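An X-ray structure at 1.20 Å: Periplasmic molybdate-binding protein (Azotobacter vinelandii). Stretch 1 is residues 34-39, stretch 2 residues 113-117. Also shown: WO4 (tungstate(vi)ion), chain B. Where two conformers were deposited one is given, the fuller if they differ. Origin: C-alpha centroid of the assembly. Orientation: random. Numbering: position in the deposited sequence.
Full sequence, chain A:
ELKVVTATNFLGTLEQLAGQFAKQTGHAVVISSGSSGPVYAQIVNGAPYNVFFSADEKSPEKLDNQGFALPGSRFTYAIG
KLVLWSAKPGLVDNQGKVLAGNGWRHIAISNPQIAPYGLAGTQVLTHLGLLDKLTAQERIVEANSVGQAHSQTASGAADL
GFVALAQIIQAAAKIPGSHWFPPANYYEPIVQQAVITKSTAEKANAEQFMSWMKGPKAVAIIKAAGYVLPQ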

# COMPACT_ATOMS: atom_id res chain seq x y z
N GLY A 34 -8.84 3.05 -2.28
CA GLY A 34 -8.71 2.77 -3.71
C GLY A 34 -7.23 2.81 -4.05
O GLY A 34 -6.40 3.04 -3.14
N SER A 35 -6.84 2.55 -5.29
CA SER A 35 -5.46 2.65 -5.71
C SER A 35 -5.05 4.12 -5.63
O SER A 35 -5.89 5.01 -5.84
N SER A 36 -3.77 4.36 -5.44
CA SER A 36 -3.27 5.72 -5.27
C SER A 36 -3.58 6.64 -6.44
O SER A 36 -3.99 7.79 -6.25
N GLY A 37 -3.42 6.15 -7.67
CA GLY A 37 -3.67 6.95 -8.87
C GLY A 37 -5.10 7.44 -8.93
O GLY A 37 -5.38 8.65 -8.99
N PRO A 38 -6.06 6.53 -8.94
CA PRO A 38 -7.47 6.89 -9.00
C PRO A 38 -7.88 7.78 -7.83
O PRO A 38 -8.69 8.71 -8.02
N VAL A 39 -7.36 7.52 -6.62
CA VAL A 39 -7.71 8.39 -5.49
C VAL A 39 -7.18 9.80 -5.73
O VAL A 39 -7.93 10.77 -5.49
N GLN A 113 0.81 1.65 -13.38
CA GLN A 113 0.51 3.05 -13.68
C GLN A 113 -0.29 3.70 -12.57
O GLN A 113 -0.27 4.94 -12.47
N ILE A 114 -1.03 2.94 -11.77
CA ILE A 114 -1.89 3.51 -10.76
C ILE A 114 -1.68 3.01 -9.33
O ILE A 114 -2.19 3.63 -8.40
N ALA A 115 -0.96 1.90 -9.16
CA ALA A 115 -0.78 1.28 -7.86
C ALA A 115 0.71 1.12 -7.61
O ALA A 115 1.36 0.27 -8.21
N PRO A 116 1.26 1.91 -6.68
CA PRO A 116 2.68 1.84 -6.36
C PRO A 116 3.17 0.45 -5.95
O PRO A 116 4.32 0.13 -6.24
N TYR A 117 2.34 -0.41 -5.34
CA TYR A 117 2.82 -1.76 -5.02
C TYR A 117 2.93 -2.59 -6.30
O TYR A 117 3.66 -3.58 -6.35

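The two stretches lie 76 or more residues apart in sequence wherever they touch, and the contact between them is small, 232 Å² summed over both sides. The backbones come closest at Gly37 and Ile114, whose CA atoms are 4.3 Å apart; Ser35 and Ala115 follow at 5.3 Å between CA atoms.

One hydrogen bond joins the stretches directly, and it is made by main-chain atoms. Gly37 N donates to Ile114 O at 2.9 Å with an N-H...O angle of 162°, close to linear. Ser36 N also lies 3.4 Å from Ile114 O, but its angle is poor and the pair is not counted as a bond; that amide is directed to the tungstate instead. The close approach at Gly37 leaves little space for a side chain: an ideal CB there would point toward stretch 2 and sit 3.0 Å from Ile114 CB, a tight fit.

Apolar packing centres on Ile114, which has the largest covered area of any residue here, 73 Å². Its CA-to-CB bond points toward stretch 1, with chi1 p (59°) and chi2 t (171°). Its CB meets Pro38 CD at 3.7 Å, the ring of Pro38 being C-gamma exo and its CA-to-CB bond sideways. The CD1 end of Ile114 reaches 4.3 Å from Ser35 CB, which itself lies 3.7 Å from Ile114 O. Gln113 takes no part: its CA-to-CB bond is sideways, the end of its m, m side chain leads away, and the nearest approach is 8.0 Å, from CB to Gly37 CA.

The serines make further van der Waals contacts. Ser35, in the m rotamer (-76°) of the conformer given, points toward stretch 2 and brings OG to 4.0 Å from Ala115 CB. Although it occupies the N-cap position, its side chain makes no capping bond; its OG is hydrogen-bonded elsewhere in the structure. Ser36, also m (-65°) but sideways, places OG 3.6 Å from Pro116 CD, on a proline ring that is likewise C-gamma exo.

Tungstate provides the second polar link, drawing on the starts of both helices. Ser36 binds the same oxygen twice: N to WO4 O4 at 2.8 Å (145°) and OG to WO4 O4 at 2.8 Å, with the hydroxyl as donor. From stretch 2, Tyr117 N donates to WO4 O3 at 2.9 Å and 172°. That oxygen lies near the plane of the Tyr117 ring, at its edge, so the ring face does not cover it. The nearest approach of the Tyr117 side chain (chi1 m, -83°) to stretch 1 is 7.0 Å, from CD1 to Ser36 OG; the residue's link to that stretch runs through its backbone amide and the anion.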

# COMPACT_ATOMS: atom_id res chain seq x y z
CB SER A 35 -5.29 2.13 -7.13
OG SER A 35 -5.33 0.71 -7.10
CB SER A 36 -1.76 5.70 -5.03
OG SER A 36 -1.47 5.04 -3.79
CB PRO A 38 -8.24 5.59 -9.03
CG PRO A 38 -7.25 4.54 -9.36
CD PRO A 38 -5.88 5.07 -9.04
CB VAL A 39 -7.23 7.81 -4.16
CG1 VAL A 39 -7.42 8.81 -3.02
CG2 VAL A 39 -7.95 6.52 -3.83
CB GLN A 113 -0.29 3.14 -14.99
CG GLN A 113 0.46 2.57 -16.19
CD GLN A 113 1.66 3.41 -16.57
OE1 GLN A 113 1.57 4.64 -16.59
NE2 GLN A 113 2.78 2.76 -16.88
CB ILE A 114 -3.39 3.26 -11.10
CG1 ILE A 114 -3.72 1.78 -11.22
CG2 ILE A 114 -3.82 4.05 -12.34
CD1 ILE A 114 -5.21 1.48 -11.34
CB ALA A 115 -1.49 -0.08 -7.85
CB PRO A 116 2.85 2.87 -5.25
CG PRO A 116 1.79 3.90 -5.56
CD PRO A 116 0.60 3.07 -6.01
CB TYR A 117 1.91 -2.47 -4.00
CG TYR A 117 2.26 -2.07 -2.58
CD1 TYR A 117 1.82 -0.85 -2.07
CD2 TYR A 117 3.05 -2.88 -1.79
CE1 TYR A 117 2.17 -0.47 -0.77
CE2 TYR A 117 3.39 -2.50 -0.50
CZ TYR A 117 2.94 -1.31 -0.01
OH TYR A 117 3.27 -0.97 1.29
W WO4 B . -1.88 0.72 -3.77
O1 WO4 B . -3.23 -0.31 -4.30
O2 WO4 B . -1.70 0.69 -2.05
O3 WO4 B . -0.36 0.17 -4.48
O4 WO4 B . -2.13 2.40 -4.27